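Local coordinates for DUF5642 domain-containing protein (Mycobacterium smegmatis, PDB 4TMD) that is of unknown function but belongs to the Mog1p/PsbP-like clan and is probably a secreted or lipid-anchored protein of the mycobacterial cell envelope, at residues L36-L41 against G58-P63; G113-V118 against T131-Q136. All blocks are in the same frame, centred on the assembly; numbering follows the deposited sequence.

Contact 1: residues L36-L41 against G58-P63; sequences LSPQKL and GQQFPP
L36 and F61 make the tight end of this contact. The F61 ring takes the CB of L36 over one face, 3.8 Å from the ring centroid to L36 CB and 26° off the ring normal, a CH-pi contact. The touch is offset toward the rim, with L36 CB 3.4 Å from F61 CE1. Over the same face, L36 CD1 reaches the CD2-CE2 edge, 3.9 Å from F61 CD2. Both side chains have CG anti to the carbonyl carbon, and they cross at about a right angle. F61 also rests on M159 and I161, and L36 on M84 and V86, so the pair is buried against the sheet. Q59 is buried too: its OE1 takes S95 N, and its NE2 bonds P93 O and Q60 O.

S37 OG sits at the edge of the same ring, in its plane. It accepts a weak hydrogen bond from F61 N, 3.5 Å from N to OG and bent to 136°. Its stronger partner is P33 O. P38 CD packs on the backbone carbonyl of Q59, 3.4 Å from CD to O, and P38 CG faces the CA of G58.

The Q60 side is looser and only partly buried. The side chain bends back at chi2 (-57°), and its NE2 makes a weak bond to G58 O. Q60 NE2 lies 3.9 Å from S37 CB.

Both segments lie at the end of a short helix: L36 closes helix 33-36, and G58 leaves helix 53-56 with positive phi. This is loop-on-loop packing against one face of the antiparallel sheet of the DUF5642 domain.

Contact 2: residues G113-V118 against T131-Q136; sequences GQVDVV and THRIIQ
Four backbone hydrogen bonds join the two strands. Q114 pairs with I134 and D116 with H132 as antiparallel hydrogen-bonded pairs. The bond from I134 N to Q114 O is nearly straight at 177°, with N and O 2.9 Å apart. The return bond from Q114 N to I134 O is more bent, at 136°. CA-H...O contacts fill in between, such as V115 CA to H132 O at 3.4 Å.

The strands form a beta hairpin within the antiparallel sheet, and 103-107 and 145-155 flank it.

Polar side chains gather on the face of Q114, D116 and H132. The extended Q114 brings NE2 to D116 OD2, 2.7 Å away, from above the carboxylate plane. A water bridges D116 OD2 and H132 ND1 in the plane of the imidazole. D116 OD1 has a salt bridge to R103, and H132 NE2 bonds E147, whose carboxylate could favour a protonated ring.

Packing contacts lie on both faces. V115 CG2 sits over one face of the R133 guanidinium, 3.6 Å from R133 NH1, which also bonds A56 O. V118 CG1 meets H132 CB at 3.7 Å. I134 CG1 lies over one face of the H132 ring, which also stacks with Y149.

Contact 1 closes along the chain before contact 2 opens, and their centres lie about 14 Å apart. R133 joins them. Its side chain leaves the hairpin on the face of V115 and bends at chi3 (64°) under the loops of contact 1. P38 CB packs on R133 NE at 3.6 Å, and L41 CD2 lies 3.7 Å from R133 NH2. R133 NH1 lies 3.7 Å from G58 N, a packing contact, while it donates to A56 O, two residues before that glycine. P38 CB covers the face opposite V115 CG2, so the guanidinium is sandwiched between hairpin and loop, with L41 CD2 at its edge. The polar cluster of D116 and H132 is on the sheet's other face.

Contact 1: residues L36-L41 against G58-P63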
loop_
_atom_site.group_PDB
_atom_site.type_symbol
_atom_site.label_atom_id
_atom_site.label_comp_id
_atom_site.label_asym_id
_atom_site.label_seq_id
_atom_site.Cartn_x
_atom_site.Cartn_y
_atom_site.Cartn_z
ATOM N N LEU A 36 6.732 -1.123 -5.498
ATOM C CA LEU A 36 5.381 -0.598 -5.349
ATOM C C LEU A 36 4.351 -1.685 -5.051
ATOM O O LEU A 36 3.473 -1.497 -4.209
ATOM C CB LEU A 36 4.994 0.174 -6.607
ATOM C CG LEU A 36 5.785 1.469 -6.796
ATOM C CD1 LEU A 36 5.539 2.097 -8.163
ATOM C CD2 LEU A 36 5.453 2.467 -5.686
ATOM N N SER A 37 4.471 -2.814 -5.744
ATOM C CA SER A 37 3.544 -3.933 -5.588
ATOM C C SER A 37 3.862 -4.751 -4.338
ATOM O O SER A 37 5.013 -4.783 -3.899
ATOM C CB SER A 37 3.598 -4.839 -6.822
ATOM O OG SER A 37 3.619 -4.084 -8.019
ATOM N N PRO A 38 2.847 -5.420 -3.762
ATOM C CA PRO A 38 3.115 -6.345 -2.655
ATOM C C PRO A 38 4.096 -7.421 -3.110
ATOM O O PRO A 38 4.165 -7.683 -4.306
ATOM C CB PRO A 38 1.736 -6.943 -2.345
ATOM C CG PRO A 38 0.762 -5.916 -2.842
ATOM C CD PRO A 38 1.407 -5.334 -4.072
ATOM N N GLN A 39 4.852 -8.018 -2.194
ATOM C CA GLN A 39 5.844 -9.001 -2.607
ATOM C C GLN A 39 5.154 -10.192 -3.274
ATOM O O GLN A 39 4.056 -10.588 -2.891
ATOM C CB GLN A 39 6.707 -9.447 -1.422
ATOM C CG GLN A 39 6.026 -10.345 -0.403
ATOM C CD GLN A 39 6.952 -10.705 0.751
ATOM O OE1 GLN A 39 8.032 -10.129 0.895
ATOM N NE2 GLN A 39 6.532 -11.661 1.579
ATOM N N LYS A 40 5.804 -10.720 -4.304
ATOM C CA LYS A 40 5.274 -11.805 -5.118
ATOM C C LYS A 40 4.961 -13.048 -4.286
ATOM O O LYS A 40 5.741 -13.430 -3.423
ATOM C CB LYS A 40 6.282 -12.137 -6.218
ATOM C CG LYS A 40 5.735 -12.920 -7.395
ATOM C CD LYS A 40 6.759 -12.934 -8.520
ATOM C CE LYS A 40 6.389 -13.909 -9.624
ATOM N NZ LYS A 40 7.326 -13.792 -10.781
ATOM N N LEU A 41 3.812 -13.665 -4.531
ATOM C CA LEU A 41 3.467 -14.903 -3.840
ATOM C C LEU A 41 4.275 -16.060 -4.426
ATOM O O LEU A 41 4.625 -16.034 -5.607
ATOM C CB LEU A 41 1.967 -15.191 -3.946
ATOM C CG LEU A 41 1.015 -14.200 -3.264
ATOM C CD1 LEU A 41 -0.412 -14.732 -3.286
ATOM C CD2 LEU A 41 1.450 -13.895 -1.838
ATOM N N GLY A 58 -2.643 -8.345 -5.056
ATOM C CA GLY A 58 -2.769 -6.958 -4.651
ATOM C C GLY A 58 -2.429 -6.036 -5.806
ATOM O O GLY A 58 -2.272 -6.489 -6.939
ATOM N N GLN A 59 -2.286 -4.746 -5.514
ATOM C CA GLN A 59 -2.130 -3.740 -6.556
ATOM C C GLN A 59 -0.855 -3.926 -7.371
ATOM O O GLN A 59 0.260 -3.807 -6.854
ATOM C CB GLN A 59 -2.139 -2.339 -5.958
ATOM C CG GLN A 59 -1.984 -1.253 -7.017
ATOM C CD GLN A 59 -3.151 -1.239 -7.996
ATOM O OE1 GLN A 59 -4.322 -1.195 -7.594
ATOM N NE2 GLN A 59 -2.839 -1.293 -9.289
ATOM N N GLN A 60 -1.036 -4.192 -8.660
ATOM C CA GLN A 60 0.088 -4.406 -9.562
ATOM C C GLN A 60 0.455 -3.166 -10.378
ATOM O O GLN A 60 -0.384 -2.319 -10.669
ATOM C CB GLN A 60 -0.222 -5.571 -10.510
ATOM C CG GLN A 60 -0.329 -6.914 -9.805
ATOM C CD GLN A 60 0.935 -7.259 -9.029
ATOM O OE1 GLN A 60 2.021 -7.363 -9.603
ATOM N NE2 GLN A 60 0.799 -7.421 -7.715
ATOM N N PHE A 61 1.729 -3.075 -10.737
ATOM C CA PHE A 61 2.199 -2.062 -11.665
ATOM C C PHE A 61 2.846 -2.754 -12.859
ATOM O O PHE A 61 3.963 -3.272 -12.742
ATOM C CB PHE A 61 3.187 -1.116 -10.988
ATOM C CG PHE A 61 2.578 -0.295 -9.889
ATOM C CD1 PHE A 61 2.298 -0.860 -8.655
ATOM C CD2 PHE A 61 2.285 1.043 -10.091
ATOM C CE1 PHE A 61 1.736 -0.109 -7.648
ATOM C CE2 PHE A 61 1.729 1.803 -9.086
ATOM C CZ PHE A 61 1.452 1.228 -7.863
ATOM N N PRO A 62 2.137 -2.781 -14.001
ATOM C CA PRO A 62 2.619 -3.391 -15.248
ATOM C C PRO A 62 4.046 -2.958 -15.587
ATOM O O PRO A 62 4.405 -1.800 -15.366
ATOM C CB PRO A 62 1.617 -2.894 -16.302
ATOM C CG PRO A 62 0.799 -1.828 -15.622
ATOM C CD PRO A 62 0.811 -2.164 -14.173
ATOM N N PRO A 63 4.861 -3.892 -16.099
ATOM C CA PRO A 63 6.293 -3.656 -16.336
ATOM C C PRO A 63 6.600 -2.614 -17.419
ATOM O O PRO A 63 7.750 -2.200 -17.538
ATOM C CB PRO A 63 6.812 -5.038 -16.750
ATOM C CG PRO A 63 5.599 -5.806 -17.178
ATOM C CD PRO A 63 4.470 -5.288 -16.363
#

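Contact 2: residues G113-V118 against T131-Q136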
loop_
_atom_site.group_PDB
_atom_site.type_symbol
_atom_site.label_atom_id
_atom_site.label_comp_id
_atom_site.label_asym_id
_atom_site.label_seq_id
_atom_site.Cartn_x
_atom_site.Cartn_y
_atom_site.Cartn_z
ATOM N N GLY A 113 -1.661 -17.943 3.601
ATOM C CA GLY A 113 -2.083 -16.598 3.914
ATOM C C GLY A 113 -3.470 -16.230 3.453
ATOM O O GLY A 113 -4.238 -17.063 2.971
ATOM N N GLN A 114 -3.765 -14.944 3.581
ATOM C CA GLN A 114 -5.116 -14.444 3.433
ATOM C C GLN A 114 -5.040 -12.976 3.038
ATOM O O GLN A 114 -4.206 -12.227 3.568
ATOM C CB GLN A 114 -5.874 -14.645 4.743
ATOM C CG GLN A 114 -7.261 -14.032 4.849
ATOM C CD GLN A 114 -7.857 -14.289 6.224
ATOM O OE1 GLN A 114 -7.574 -15.310 6.834
ATOM N NE2 GLN A 114 -8.658 -13.365 6.722
ATOM N N VAL A 115 -5.872 -12.566 2.087
ATOM C CA VAL A 115 -5.902 -11.153 1.687
ATOM C C VAL A 115 -7.358 -10.706 1.704
ATOM O O VAL A 115 -8.174 -11.228 0.944
ATOM C CB VAL A 115 -5.262 -10.933 0.292
ATOM C CG1 VAL A 115 -5.384 -9.454 -0.159
ATOM C CG2 VAL A 115 -3.785 -11.348 0.300
ATOM N N ASP A 116 -7.676 -9.783 2.608
ATOM C CA ASP A 116 -9.031 -9.268 2.821
ATOM C C ASP A 116 -9.173 -7.826 2.372
ATOM O O ASP A 116 -8.289 -7.022 2.638
ATOM C CB ASP A 116 -9.400 -9.297 4.307
ATOM C CG ASP A 116 -9.602 -10.702 4.846
ATOM O OD1 ASP A 116 -9.869 -11.605 4.044
ATOM O OD2 ASP A 116 -9.502 -10.890 6.076
ATOM N N VAL A 117 -10.301 -7.482 1.759
ATOM C CA VAL A 117 -10.627 -6.079 1.542
ATOM C C VAL A 117 -11.076 -5.487 2.868
ATOM O O VAL A 117 -11.847 -6.101 3.591
ATOM C CB VAL A 117 -11.730 -5.909 0.476
ATOM C CG1 VAL A 117 -12.086 -4.432 0.295
ATOM C CG2 VAL A 117 -11.278 -6.522 -0.836
ATOM N N VAL A 118 -10.574 -4.308 3.204
ATOM C CA VAL A 118 -10.986 -3.643 4.430
ATOM C C VAL A 118 -11.429 -2.224 4.088
ATOM O O VAL A 118 -11.207 -1.735 2.978
ATOM C CB VAL A 118 -9.850 -3.607 5.486
ATOM C CG1 VAL A 118 -9.499 -5.017 6.000
ATOM C CG2 VAL A 118 -8.626 -2.935 4.917
ATOM N N THR A 131 -6.683 -3.019 1.699
ATOM C CA THR A 131 -6.618 -4.459 1.962
ATOM C C THR A 131 -5.758 -4.774 3.170
ATOM O O THR A 131 -4.957 -3.958 3.629
ATOM C CB THR A 131 -6.072 -5.301 0.751
ATOM O OG1 THR A 131 -4.767 -4.849 0.374
ATOM C CG2 THR A 131 -7.008 -5.229 -0.455
ATOM N N HIS A 132 -5.964 -5.982 3.678
ATOM C CA HIS A 132 -5.236 -6.510 4.808
ATOM C C HIS A 132 -4.622 -7.829 4.353
ATOM O O HIS A 132 -5.335 -8.771 4.007
ATOM C CB HIS A 132 -6.178 -6.709 5.988
ATOM C CG HIS A 132 -5.525 -7.259 7.216
ATOM N ND1 HIS A 132 -6.241 -7.892 8.214
ATOM C CD2 HIS A 132 -4.238 -7.240 7.636
ATOM C CE1 HIS A 132 -5.422 -8.251 9.182
ATOM N NE2 HIS A 132 -4.199 -7.868 8.861
ATOM N N ARG A 133 -3.304 -7.872 4.304
ATOM C CA ARG A 133 -2.585 -9.079 3.933
ATOM C C ARG A 133 -2.010 -9.746 5.184
ATOM O O ARG A 133 -1.295 -9.110 5.966
ATOM C CB ARG A 133 -1.465 -8.751 2.939
ATOM C CG ARG A 133 -1.928 -7.938 1.719
ATOM C CD ARG A 133 -0.767 -7.584 0.752
ATOM N NE ARG A 133 -0.173 -8.780 0.155
ATOM C CZ ARG A 133 -0.669 -9.417 -0.906
ATOM N NH1 ARG A 133 -1.768 -8.973 -1.514
ATOM N NH2 ARG A 133 -0.058 -10.498 -1.366
ATOM N N ILE A 134 -2.321 -11.024 5.377
ATOM C CA ILE A 134 -1.736 -11.799 6.479
ATOM C C ILE A 134 -1.021 -13.000 5.897
ATOM O O ILE A 134 -1.676 -13.937 5.448
ATOM C CB ILE A 134 -2.794 -12.276 7.472
ATOM C CG1 ILE A 134 -3.657 -11.104 7.924
ATOM C CG2 ILE A 134 -2.144 -12.928 8.682
ATOM C CD1 ILE A 134 -5.136 -11.424 7.912
ATOM N N ILE A 135 0.311 -12.971 5.886
ATOM C CA ILE A 135 1.075 -14.009 5.192
ATOM C C ILE A 135 2.033 -14.772 6.096
ATOM O O ILE A 135 2.838 -14.179 6.808
ATOM C CB ILE A 135 1.918 -13.437 4.037
ATOM C CG1 ILE A 135 1.134 -12.398 3.226
ATOM C CG2 ILE A 135 2.417 -14.569 3.145
ATOM C CD1 ILE A 135 -0.129 -12.935 2.620
ATOM N N GLN A 136 1.957 -16.095 6.041
ATOM C CA GLN A 136 2.880 -16.939 6.785
ATOM C C GLN A 136 3.858 -17.589 5.810
ATOM O O GLN A 136 3.437 -18.244 4.852
ATOM C CB GLN A 136 2.117 -17.995 7.579
ATOM C CG GLN A 136 2.995 -18.889 8.418
ATOM C CD GLN A 136 2.200 -19.726 9.395
ATOM O OE1 GLN A 136 0.970 -19.775 9.337
ATOM N NE2 GLN A 136 2.899 -20.385 10.308
HETATM O O HOH W 1 -8.900 -8.683 7.650
#